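Local coordinates for protein putative thioesterase (Novosphingobium aromaticivorans, PDB 3CJY) that probably hydrolyses acyl-CoA thioesters, as a putative thioesterase with two hot-dog domains in one chain, and binds a calcium ion, at residues 21-26 against 67-72; 53-58 against 107-112; 72-77 against 92-97; 143-148 against 182-187; 231-236 against 254-259. One frame throughout, in Å; residues are numbered along the deposited sequence.

Contact 1 of 5, residues 21-26 against 67-72; sequences VGPDLA and TPLGSV
Val21 and the loop 67-72 are joined by two backbone hydrogen bonds. Val21 N donates to Ser71 O at 2.8 Å, with an angle of 172° at the hydrogen. Gly70 N donates to Val21 O at 2.6 Å. This second bond is more bent, 137° at the hydrogen. The type II beta turn from Pro68 to Ser71 places Gly70 N and Ser71 O next to Val21. Gly70 has the positive phi that this turn needs at its third position. Inside the turn, Ser71 OG and Ser71 N both donate to Pro68 O, and the hydroxyl bond is 2.5 Å long. The turn leads directly into strand 72-79, which pairs with strand 16-20, so the Val21 bonds carry that antiparallel pairing on past the end of strand 16-20. The packing lies around these bonds. Leu69 CG is anti to the backbone N (chi1 175°). Beyond it, Leu69 CD1 presses on the link between Gly22 and Pro23, 3.3 Å from Pro23 N. The same methyl meets Pro23 CD at 3.7 Å, the two side chains crossing at about a right angle, and Ala26 CB at 4.0 Å. Val21 CG2 meets Thr67 CG2 at 4.0 Å. Both residues are buried, and both side chains also touch Leu35 of strand 34-35.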
# COMPACT_ATOMS: atom_id res chain seq x y z
N VAL A 21 4.08 22.54 -13.24
CA VAL A 21 2.69 22.14 -12.96
C VAL A 21 1.72 23.21 -13.51
O VAL A 21 1.65 24.33 -13.01
CB VAL A 21 2.47 21.93 -11.45
CG1 VAL A 21 1.01 21.54 -11.15
CG2 VAL A 21 3.46 20.88 -10.87
N GLY A 22 0.97 22.79 -14.52
CA GLY A 22 -0.05 23.62 -15.16
C GLY A 22 -1.45 23.17 -14.74
O GLY A 22 -1.59 22.18 -14.03
N PRO A 23 -2.49 23.91 -15.15
CA PRO A 23 -3.85 23.63 -14.71
C PRO A 23 -4.31 22.22 -15.02
O PRO A 23 -5.13 21.64 -14.27
CB PRO A 23 -4.68 24.66 -15.49
CG PRO A 23 -3.76 25.80 -15.66
CD PRO A 23 -2.38 25.24 -15.80
N ASP A 24 -3.75 21.62 -16.06
CA ASP A 24 -4.16 20.28 -16.50
C ASP A 24 -3.84 19.18 -15.51
O ASP A 24 -4.45 18.10 -15.51
CB ASP A 24 -3.53 19.90 -17.84
CG ASP A 24 -2.01 19.94 -17.81
OD1 ASP A 24 -1.45 20.95 -17.35
OD2 ASP A 24 -1.37 18.99 -18.30
N LEU A 25 -2.88 19.48 -14.65
CA LEU A 25 -2.41 18.50 -13.64
C LEU A 25 -2.83 18.91 -12.22
O LEU A 25 -2.42 18.29 -11.24
CB LEU A 25 -0.89 18.31 -13.68
CG LEU A 25 -0.29 17.60 -14.90
CD1 LEU A 25 1.22 17.40 -14.72
CD2 LEU A 25 -0.98 16.29 -15.15
N ALA A 26 -3.62 19.98 -12.15
CA ALA A 26 -4.04 20.53 -10.86
C ALA A 26 -5.46 20.21 -10.43
O ALA A 26 -6.38 20.15 -11.24
CB ALA A 26 -3.76 22.08 -10.76
N THR A 67 2.40 20.96 -3.67
CA THR A 67 3.02 21.53 -4.86
C THR A 67 1.99 22.46 -5.53
O THR A 67 1.09 22.01 -6.22
CB THR A 67 3.51 20.48 -5.83
OG1 THR A 67 4.35 19.58 -5.13
CG2 THR A 67 4.28 21.11 -7.01
N PRO A 68 2.11 23.76 -5.29
CA PRO A 68 1.17 24.68 -5.88
C PRO A 68 1.16 24.68 -7.39
O PRO A 68 2.18 24.41 -8.05
CB PRO A 68 1.66 26.05 -5.38
CG PRO A 68 2.58 25.74 -4.23
CD PRO A 68 3.18 24.44 -4.56
N LEU A 69 0.00 24.98 -7.95
CA LEU A 69 -0.09 25.23 -9.39
C LEU A 69 1.00 26.21 -9.80
O LEU A 69 1.23 27.23 -9.14
CB LEU A 69 -1.43 25.87 -9.73
CG LEU A 69 -1.72 26.32 -11.14
CD1 LEU A 69 -1.71 25.17 -12.18
CD2 LEU A 69 -3.10 27.03 -11.12
N GLY A 70 1.66 25.90 -10.89
CA GLY A 70 2.68 26.74 -11.44
C GLY A 70 4.11 26.47 -10.97
O GLY A 70 5.07 27.05 -11.51
N SER A 71 4.26 25.62 -9.96
CA SER A 71 5.60 25.26 -9.48
C SER A 71 6.34 24.41 -10.48
O SER A 71 5.76 23.71 -11.30
CB SER A 71 5.57 24.36 -8.23
OG SER A 71 4.57 24.67 -7.28
N VAL A 72 7.65 24.47 -10.36
CA VAL A 72 8.52 23.55 -11.08
C VAL A 72 8.81 22.44 -10.06
O VAL A 72 9.35 22.69 -8.96
CB VAL A 72 9.84 24.18 -11.59
CG1 VAL A 72 10.74 23.07 -12.14
CG2 VAL A 72 9.58 25.25 -12.66

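Contact 2 of 5, residues 53-58 against 107-112; sequences GRPVVQ and LGMREG
Arg54 and Leu107 cross obliquely, and the Arg54 CG methylene lies 3.6 Å from Leu107 CB. The Arg54 side chain is described in one of its two modelled conformers. Arg54 CG sits between its own backbone N and carbonyl carbon (chi1 62°). Farther out the chain bends twice, and Arg54 NE comes to 3.8 Å from Gly108 CA. Water 1 lies in the guanidinium plane, at its edge. It accepts from Arg54 NH2 at 2.9 Å and from Met109 N, and so links the two segments. The main polar partner of the group is Gly83 O, which takes a bond from Arg54 NH1. Leu107 CD2 lies 3.4 Å from Arg54 O and also meets Val56 CG2 at 3.9 Å, again obliquely. Pro55 and Met109, a selenomethionine, cross at about a right angle, with Pro55 CG 3.7 Å from Met109 CB. Gly108 N donates to Pro55 O at 2.8 Å, with 158° at the hydrogen. Val57 CG2 packs against Gly108 O at 3.6 Å. Val56 and Leu107 form an antiparallel non-hydrogen-bonded pair. Next to it, Val57 and Gln58 both face Ser106, a classic beta bulge. The contact therefore lies where strand 56-63 begins and strand 98-107 ends. Helix 37-52 covers Val56 and Leu107 through Leu45, Ala48 and Ala49, while Val57 packs on Phe233 of the second subunit.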
# COMPACT_ATOMS: atom_id res chain seq x y z
N GLY A 53 14.77 1.62 -17.04
CA GLY A 53 14.60 0.98 -18.32
C GLY A 53 13.79 -0.28 -18.24
O GLY A 53 13.95 -1.18 -19.06
N ARG A 54 12.90 -0.34 -17.26
CA ARG A 54 11.99 -1.47 -17.16
C ARG A 54 10.71 -1.00 -16.49
O ARG A 54 10.65 0.09 -15.91
CB ARG A 54 12.64 -2.63 -16.43
CG ARG A 54 13.03 -2.31 -15.04
CD ARG A 54 14.35 -2.96 -14.72
NE ARG A 54 14.27 -4.41 -14.71
CZ ARG A 54 15.32 -5.19 -14.50
NH1 ARG A 54 16.52 -4.64 -14.30
NH2 ARG A 54 15.19 -6.51 -14.48
N PRO A 55 9.67 -1.82 -16.58
CA PRO A 55 8.37 -1.41 -16.10
C PRO A 55 8.15 -1.52 -14.59
O PRO A 55 8.77 -2.34 -13.93
CB PRO A 55 7.40 -2.34 -16.84
CG PRO A 55 8.21 -3.43 -17.38
CD PRO A 55 9.67 -3.14 -17.21
N VAL A 56 7.29 -0.67 -14.08
CA VAL A 56 7.00 -0.66 -12.67
C VAL A 56 6.13 -1.82 -12.27
O VAL A 56 5.23 -2.20 -12.99
CB VAL A 56 6.26 0.66 -12.28
CG1 VAL A 56 5.63 0.58 -10.89
CG2 VAL A 56 7.22 1.87 -12.40
N VAL A 57 6.46 -2.40 -11.12
CA VAL A 57 5.66 -3.44 -10.47
C VAL A 57 4.84 -2.81 -9.37
O VAL A 57 3.66 -3.05 -9.23
CB VAL A 57 6.56 -4.59 -9.91
CG1 VAL A 57 5.83 -5.51 -8.95
CG2 VAL A 57 7.28 -5.31 -11.02
N GLN A 58 5.47 -1.95 -8.57
CA GLN A 58 4.71 -1.29 -7.50
C GLN A 58 5.42 -0.08 -7.04
O GLN A 58 6.62 0.03 -7.17
CB GLN A 58 4.46 -2.23 -6.29
CG GLN A 58 5.66 -2.70 -5.49
CD GLN A 58 6.17 -1.72 -4.48
OE1 GLN A 58 5.42 -0.91 -3.93
NE2 GLN A 58 7.48 -1.80 -4.22
N LEU A 107 10.72 -2.30 -9.86
CA LEU A 107 10.62 -2.43 -11.32
C LEU A 107 11.12 -3.79 -11.76
O LEU A 107 12.00 -4.35 -11.15
CB LEU A 107 11.40 -1.32 -12.02
CG LEU A 107 11.06 0.10 -11.54
CD1 LEU A 107 12.10 0.56 -10.50
CD2 LEU A 107 11.00 1.08 -12.70
N GLY A 108 10.50 -4.30 -12.80
CA GLY A 108 10.92 -5.59 -13.34
C GLY A 108 9.88 -6.19 -14.23
O GLY A 108 8.71 -5.78 -14.26
N MSE A 109 10.33 -7.20 -14.95
CA MSE A 109 9.46 -7.89 -15.86
C MSE A 109 10.24 -9.13 -16.26
O MSE A 109 11.29 -9.05 -16.89
CB MSE A 109 9.13 -6.99 -17.05
CG MSE A 109 7.99 -7.56 -17.89
SE MSE A 109 7.68 -6.66 -19.64
CE MSE A 109 9.56 -6.65 -20.25
N ARG A 110 9.76 -10.28 -15.80
CA ARG A 110 10.44 -11.55 -16.01
C ARG A 110 9.78 -12.42 -17.07
O ARG A 110 8.57 -12.49 -17.17
CB ARG A 110 10.50 -12.26 -14.68
CG ARG A 110 11.16 -11.40 -13.65
CD ARG A 110 10.89 -11.94 -12.31
NE ARG A 110 11.60 -13.18 -12.05
CZ ARG A 110 11.24 -14.06 -11.12
NH1 ARG A 110 10.14 -13.85 -10.43
NH2 ARG A 110 11.96 -15.16 -10.91
N GLU A 111 10.59 -13.06 -17.89
CA GLU A 111 10.07 -13.93 -18.93
C GLU A 111 9.78 -15.30 -18.34
O GLU A 111 10.35 -15.71 -17.34
CB GLU A 111 11.08 -14.08 -20.09
N GLY A 112 8.85 -16.00 -18.96
CA GLY A 112 8.64 -17.38 -18.60
C GLY A 112 7.55 -17.66 -17.61
O GLY A 112 7.45 -18.79 -17.15
O HOH W 1 12.77 -8.17 -14.33

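Contact 3 of 5, residues 72-77 against 92-97; sequences VLDLTV and AGTVDG
Strands 72-77 and 92-95 run antiparallel, their axes coming within 4.7 Å of each other, with four backbone hydrogen bonds in the pairs Asp74 with Thr94 and Thr76 with Ala92. Between them Leu75 and Gly93 form a non-hydrogen-bonded pair, where Gly93 CA makes a CH...O contact of 3.3 Å with Asp74 O. Asp74, Thr76, Ala92 and Thr94 share one face. There Thr94 OG1 lies between its backbone N and carbonyl carbon (chi1 53°), 3.5 Å from Asp74 CB. Waters join the polar groups of this face. Water 3 donates to Asp74 OD2 at 2.6 Å, is bonded to Thr94 OG1 and accepts from Gly97 N. Water 2 donates to the same carboxylate oxygen and to Val72 O, and accepts from Asp96 N. Water 4 spans Thr76 OG1, Thr94 OG1 and Ala92 O. The other face is apolar. Leu73 CD1 reaches over Gly93 CA, which bears no side chain, at 4.0 Å and meets Val95 CG2 at 4.3 Å. An antiparallel sheet wrapped round a long helix is the hallmark of the hot-dog fold; here the apolar face, through Leu75, packs on Leu43 and Val47 of helix 37-52 in the N-terminal domain.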
# COMPACT_ATOMS: atom_id res chain seq x y z
N VAL A 72 7.65 24.47 -10.36
CA VAL A 72 8.52 23.55 -11.08
C VAL A 72 8.81 22.44 -10.06
O VAL A 72 9.35 22.69 -8.96
CB VAL A 72 9.84 24.18 -11.59
CG1 VAL A 72 10.74 23.07 -12.14
CG2 VAL A 72 9.58 25.25 -12.66
N LEU A 73 8.46 21.24 -10.46
CA LEU A 73 8.66 20.04 -9.66
C LEU A 73 9.92 19.39 -10.18
O LEU A 73 10.01 19.06 -11.35
CB LEU A 73 7.48 19.07 -9.77
CG LEU A 73 7.59 17.69 -9.09
CD1 LEU A 73 7.79 17.93 -7.58
CD2 LEU A 73 6.39 16.75 -9.41
N ASP A 74 10.90 19.25 -9.31
CA ASP A 74 12.13 18.54 -9.64
C ASP A 74 12.00 17.12 -9.13
O ASP A 74 11.59 16.91 -7.99
CB ASP A 74 13.32 19.21 -8.97
CG ASP A 74 13.61 20.58 -9.55
OD1 ASP A 74 13.78 20.65 -10.78
OD2 ASP A 74 13.70 21.58 -8.80
N LEU A 75 12.31 16.14 -9.96
CA LEU A 75 12.31 14.75 -9.53
C LEU A 75 13.70 14.18 -9.66
O LEU A 75 14.35 14.34 -10.69
CB LEU A 75 11.32 13.91 -10.31
CG LEU A 75 9.86 14.34 -10.35
CD1 LEU A 75 9.56 15.08 -11.65
CD2 LEU A 75 8.98 13.11 -10.28
N THR A 76 14.17 13.58 -8.57
CA THR A 76 15.48 12.96 -8.52
C THR A 76 15.33 11.47 -8.22
O THR A 76 14.67 11.07 -7.27
CB THR A 76 16.38 13.63 -7.49
OG1 THR A 76 16.42 15.04 -7.76
CG2 THR A 76 17.81 13.09 -7.57
N VAL A 77 15.95 10.67 -9.06
CA VAL A 77 15.91 9.21 -8.97
C VAL A 77 17.20 8.59 -8.48
O VAL A 77 18.28 8.90 -8.99
CB VAL A 77 15.65 8.59 -10.34
CG1 VAL A 77 15.45 7.07 -10.22
CG2 VAL A 77 14.45 9.23 -11.03
N ALA A 92 12.57 11.33 -5.24
CA ALA A 92 12.26 12.47 -4.42
C ALA A 92 11.74 13.59 -5.31
O ALA A 92 12.34 13.93 -6.36
CB ALA A 92 13.51 12.97 -3.66
N GLY A 93 10.66 14.19 -4.84
CA GLY A 93 10.10 15.37 -5.47
C GLY A 93 10.37 16.57 -4.59
O GLY A 93 10.20 16.53 -3.36
N THR A 94 10.87 17.62 -5.22
CA THR A 94 11.20 18.86 -4.54
C THR A 94 10.80 20.04 -5.38
O THR A 94 10.83 19.99 -6.60
CB THR A 94 12.74 19.01 -4.26
OG1 THR A 94 13.44 18.82 -5.49
CG2 THR A 94 13.23 18.00 -3.29
N VAL A 95 10.46 21.12 -4.68
CA VAL A 95 10.15 22.38 -5.29
C VAL A 95 11.05 23.42 -4.61
O VAL A 95 10.97 23.63 -3.40
CB VAL A 95 8.70 22.80 -5.06
CG1 VAL A 95 8.45 24.18 -5.65
CG2 VAL A 95 7.75 21.75 -5.65
N ASP A 96 11.91 24.03 -5.39
CA ASP A 96 12.78 25.03 -4.83
C ASP A 96 13.58 24.44 -3.69
O ASP A 96 13.87 25.11 -2.70
CB ASP A 96 11.95 26.21 -4.32
CG ASP A 96 11.30 27.01 -5.44
OD1 ASP A 96 11.78 26.91 -6.59
OD2 ASP A 96 10.33 27.75 -5.15
N GLY A 97 13.91 23.16 -3.82
CA GLY A 97 14.73 22.49 -2.84
C GLY A 97 13.93 21.92 -1.68
O GLY A 97 14.46 21.14 -0.90
O HOH W 2 11.81 23.45 -8.37
O HOH W 3 14.09 21.43 -6.23
O HOH W 4 14.07 16.22 -6.21

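Contact 4 of 5, residues 143-148 against 182-187; sequences ARYLEG and AMFADF
The buried seam between loop 143-148 and the end of helix 178-185 is an aromatic cluster built round Tyr145, with a Met-aromatic contact on one side. Tyr145 CG is anti to the backbone N (chi1 168°), and the ring points across to the helix. Tyr145 OH lies 3.6 Å from Met183 CB and 3.8 Å from Phe187 CE1. It also nears the ring of Phe184. Met183 is a selenomethionine. Its SE stands oblique to the Tyr145 ring, 4.0 Å from Tyr145 CE1. At the CE2 edge of the ring, Phe187 CE1 meets Tyr145 CE2 at 3.9 Å, near the ring plane. The phenol oxygen lies in turn at the edge of the Phe187 ring, so the two rings meet rim to rim. Next along the loop, Leu146 CD2 approaches Phe187 CZ at 3.7 Å, the two side chains sliding past each other in opposite directions. The Tyr145 ring also stacks on that of Phe36, which lies just before helix 37-52. An alanine at Tyr145 would probably open a gap between Met183 and Phe187 and leave Phe36 without its stacking partner. Phe184 and Phe187 also rest on Leu168 of strand 163-170. The helix end thus packs on the sheet through these two rings, and loop 143-148 closes over it, in the C-terminal domain, a member of the hot-dog clan.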
# COMPACT_ATOMS: atom_id res chain seq x y z
N ALA A 143 -7.84 24.74 -11.58
CA ALA A 143 -7.46 23.35 -11.22
C ALA A 143 -8.32 22.49 -12.12
O ALA A 143 -9.45 22.18 -11.80
CB ALA A 143 -7.73 23.08 -9.73
N ARG A 144 -7.77 22.12 -13.28
CA ARG A 144 -8.54 21.52 -14.37
C ARG A 144 -8.29 20.08 -14.71
O ARG A 144 -8.71 19.61 -15.77
CB ARG A 144 -8.32 22.34 -15.64
CG ARG A 144 -8.38 23.86 -15.38
CD ARG A 144 -8.38 24.67 -16.66
NE ARG A 144 -9.67 24.55 -17.32
N TYR A 145 -7.61 19.37 -13.83
CA TYR A 145 -7.36 17.95 -14.11
C TYR A 145 -8.66 17.20 -14.34
O TYR A 145 -8.82 16.42 -15.30
CB TYR A 145 -6.61 17.27 -12.94
CG TYR A 145 -6.63 15.78 -13.10
CD1 TYR A 145 -5.80 15.14 -14.02
CD2 TYR A 145 -7.51 14.99 -12.36
CE1 TYR A 145 -5.87 13.77 -14.22
CE2 TYR A 145 -7.56 13.62 -12.54
CZ TYR A 145 -6.74 13.02 -13.48
OH TYR A 145 -6.82 11.68 -13.67
N LEU A 146 -9.60 17.37 -13.42
CA LEU A 146 -10.84 16.59 -13.52
C LEU A 146 -11.61 16.86 -14.82
O LEU A 146 -12.39 16.00 -15.29
CB LEU A 146 -11.77 16.79 -12.31
CG LEU A 146 -11.39 16.07 -11.02
CD1 LEU A 146 -12.44 16.42 -9.94
CD2 LEU A 146 -11.26 14.52 -11.21
N GLU A 147 -11.44 18.05 -15.37
CA GLU A 147 -12.18 18.42 -16.61
C GLU A 147 -11.78 17.51 -17.75
O GLU A 147 -12.52 17.33 -18.73
CB GLU A 147 -11.91 19.88 -17.04
CG GLU A 147 -12.35 20.91 -16.04
CD GLU A 147 -12.02 22.35 -16.45
OE1 GLU A 147 -11.73 22.60 -17.64
OE2 GLU A 147 -12.03 23.22 -15.55
N GLY A 148 -10.59 16.94 -17.64
CA GLY A 148 -10.08 16.08 -18.70
C GLY A 148 -10.48 14.61 -18.57
O GLY A 148 -10.06 13.80 -19.37
N ALA A 182 -2.04 5.23 -12.12
CA ALA A 182 -1.65 5.95 -10.93
C ALA A 182 -2.64 7.11 -10.70
O ALA A 182 -3.03 7.39 -9.60
CB ALA A 182 -0.21 6.48 -11.05
N MSE A 183 -3.03 7.77 -11.78
CA MSE A 183 -3.91 8.93 -11.66
C MSE A 183 -5.31 8.45 -11.21
O MSE A 183 -5.92 9.03 -10.31
CB MSE A 183 -3.90 9.74 -12.96
CG MSE A 183 -2.67 10.64 -12.95
SE MSE A 183 -2.40 11.73 -14.56
CE MSE A 183 -1.79 10.44 -15.53
N PHE A 184 -5.83 7.40 -11.84
CA PHE A 184 -7.15 6.90 -11.50
C PHE A 184 -7.25 6.31 -10.09
O PHE A 184 -8.31 6.34 -9.44
CB PHE A 184 -7.63 5.88 -12.54
CG PHE A 184 -7.95 6.47 -13.90
CD1 PHE A 184 -8.24 7.83 -14.04
CD2 PHE A 184 -8.11 5.65 -15.00
CE1 PHE A 184 -8.67 8.34 -15.29
CE2 PHE A 184 -8.49 6.17 -16.25
CZ PHE A 184 -8.74 7.53 -16.38
N ALA A 185 -6.13 5.74 -9.62
CA ALA A 185 -6.03 5.20 -8.27
C ALA A 185 -6.26 6.31 -7.22
O ALA A 185 -6.76 6.06 -6.15
CB ALA A 185 -4.62 4.53 -8.01
N ASP A 186 -5.87 7.54 -7.57
CA ASP A 186 -6.02 8.67 -6.64
C ASP A 186 -7.38 9.37 -6.70
O ASP A 186 -7.53 10.54 -6.31
CB ASP A 186 -4.88 9.65 -6.80
CG ASP A 186 -4.74 10.62 -5.60
OD1 ASP A 186 -4.89 10.18 -4.45
OD2 ASP A 186 -4.50 11.82 -5.82
N PHE A 187 -8.40 8.62 -7.11
CA PHE A 187 -9.77 9.06 -7.00
C PHE A 187 -10.40 8.65 -5.63
O PHE A 187 -11.54 8.95 -5.32
CB PHE A 187 -10.61 8.52 -8.16
CG PHE A 187 -10.59 9.39 -9.38
CD1 PHE A 187 -9.41 9.66 -10.05
CD2 PHE A 187 -11.79 9.91 -9.89
CE1 PHE A 187 -9.37 10.45 -11.16
CE2 PHE A 187 -11.78 10.70 -11.03
CZ PHE A 187 -10.56 10.96 -11.67

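Contact 5 of 5, residues 231-236 against 254-259; sequences SGFAQG and SLLLKG
Backbone hydrogen bonds join Ala234 and Leu255 in both directions: Ala234 N to Leu255 O is 2.9 Å and Leu255 N to Ala234 O is 2.8 Å. A third, from Leu257 N to Gly232 O, is 2.9 Å long and carries the pairing past the end of strand 254-256. Gly232 has a positive phi (93°), which suits the turn into strand 233-241. Two CH...O contacts flank the central pair, from Phe233 CA to Leu255 O and from Ser254 CA to Ala234 O, each 3.2 Å. The apolar contacts fall on both faces. On the face of Phe233 and Leu256, Leu256 CD1 approaches Phe233 CE1 at an unusually tight 3.3 Å, and the side chains cross obliquely. On the face of Ala234 and Leu255, Ala234 CB lies 4.1 Å from Leu257 CD2. Helix 188-196 covers this side, with Leu192 against Ala234, Leu255 and Leu257. An alanine at Phe233 would probably leave Leu256 CD1 without its ring partner and open a gap at the subunit interface, where Phe233 packs on Gly108 of the second subunit. Polar side chains reach that same subunit: Gln235 OE1 is bonded to its Thr250 and Ser254 OG to its Arg210. The backbone carbonyls Gly232 O and Leu257 O accept from Arg110 of the second subunit. Gly232 O thus takes both Leu257 N and that arginine, tying strand pairing and subunit interface at one carbonyl.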
# COMPACT_ATOMS: atom_id res chain seq x y z
N SER A 231 -9.83 8.49 14.69
CA SER A 231 -8.87 9.47 15.17
C SER A 231 -8.45 10.53 14.17
O SER A 231 -7.31 11.04 14.22
CB SER A 231 -7.61 8.73 15.61
OG SER A 231 -7.93 7.83 16.65
N GLY A 232 -9.34 10.88 13.26
CA GLY A 232 -9.01 11.94 12.31
C GLY A 232 -8.42 11.49 11.01
O GLY A 232 -8.09 12.30 10.16
N PHE A 233 -8.32 10.18 10.85
CA PHE A 233 -7.79 9.58 9.62
C PHE A 233 -8.69 8.50 9.08
O PHE A 233 -9.48 7.89 9.80
CB PHE A 233 -6.41 8.95 9.88
CG PHE A 233 -5.40 9.92 10.44
CD1 PHE A 233 -4.61 10.68 9.62
CD2 PHE A 233 -5.31 10.11 11.79
CE1 PHE A 233 -3.73 11.57 10.15
CE2 PHE A 233 -4.42 11.00 12.32
CZ PHE A 233 -3.63 11.74 11.51
N ALA A 234 -8.56 8.27 7.80
CA ALA A 234 -9.25 7.20 7.09
C ALA A 234 -8.33 6.51 6.12
O ALA A 234 -7.27 6.96 5.85
CB ALA A 234 -10.47 7.72 6.34
N GLN A 235 -8.78 5.39 5.63
CA GLN A 235 -8.03 4.65 4.61
C GLN A 235 -8.99 4.18 3.54
O GLN A 235 -10.18 4.08 3.73
CB GLN A 235 -7.31 3.47 5.20
CG GLN A 235 -8.22 2.46 5.91
CD GLN A 235 -7.46 1.21 6.27
OE1 GLN A 235 -7.02 0.51 5.38
NE2 GLN A 235 -7.23 0.97 7.57
N GLY A 236 -8.40 3.94 2.38
CA GLY A 236 -9.12 3.45 1.21
C GLY A 236 -8.26 2.55 0.36
O GLY A 236 -7.04 2.63 0.34
N SER A 254 -4.03 6.43 2.79
CA SER A 254 -4.58 6.92 4.03
C SER A 254 -4.80 8.39 3.84
O SER A 254 -4.10 9.02 3.06
CB SER A 254 -3.68 6.64 5.23
OG SER A 254 -3.56 5.24 5.39
N LEU A 255 -5.79 8.92 4.54
CA LEU A 255 -6.18 10.31 4.40
C LEU A 255 -6.40 11.01 5.72
O LEU A 255 -6.85 10.40 6.69
CB LEU A 255 -7.48 10.40 3.60
CG LEU A 255 -7.66 9.73 2.22
CD1 LEU A 255 -8.39 8.41 2.33
CD2 LEU A 255 -8.44 10.65 1.26
N LEU A 256 -6.08 12.30 5.73
CA LEU A 256 -6.31 13.17 6.89
C LEU A 256 -7.67 13.79 6.67
O LEU A 256 -7.96 14.38 5.60
CB LEU A 256 -5.26 14.28 6.98
CG LEU A 256 -5.41 15.25 8.15
CD1 LEU A 256 -4.80 14.61 9.33
CD2 LEU A 256 -4.73 16.58 7.86
N LEU A 257 -8.53 13.61 7.65
CA LEU A 257 -9.90 14.09 7.56
C LEU A 257 -9.98 15.60 7.76
O LEU A 257 -9.29 16.18 8.60
CB LEU A 257 -10.81 13.41 8.61
CG LEU A 257 -11.11 11.91 8.42
CD1 LEU A 257 -12.17 11.44 9.43
CD2 LEU A 257 -11.55 11.60 7.02
N LYS A 258 -10.84 16.22 6.97
CA LYS A 258 -11.11 17.65 7.09
C LYS A 258 -12.08 17.74 8.24
O LYS A 258 -13.09 17.00 8.31
CB LYS A 258 -11.73 18.23 5.81
N GLY A 259 -11.79 18.59 9.19
CA GLY A 259 -12.70 18.75 10.30
C GLY A 259 -12.15 19.67 11.35
O GLY A 259 -12.92 20.49 11.87
OXT GLY A 259 -10.96 19.59 11.68

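In the fold
From the N terminus, contact 1 joins the loop after strand 16-20 to the loop before strand 72-79, closing a loop that holds helix 37-52. Contact 2 starts inside that loop at 53-58 and ends at 107-112, so the two cross along the chain. Contact 3 is nested inside contact 2 and shares Val72 with contact 1, which it touches through Val95. Contact 4 follows in series and ties loop 143-148 to helix 178-185 in the C-terminal domain. It touches contact 1 through Pro23 with Arg144 and Ala26 with Tyr145, joining the two halves. Contact 5 closes the last hairpin. Contacts 2 and 5 lie about 33 Å apart between centres, and both touch the second subunit.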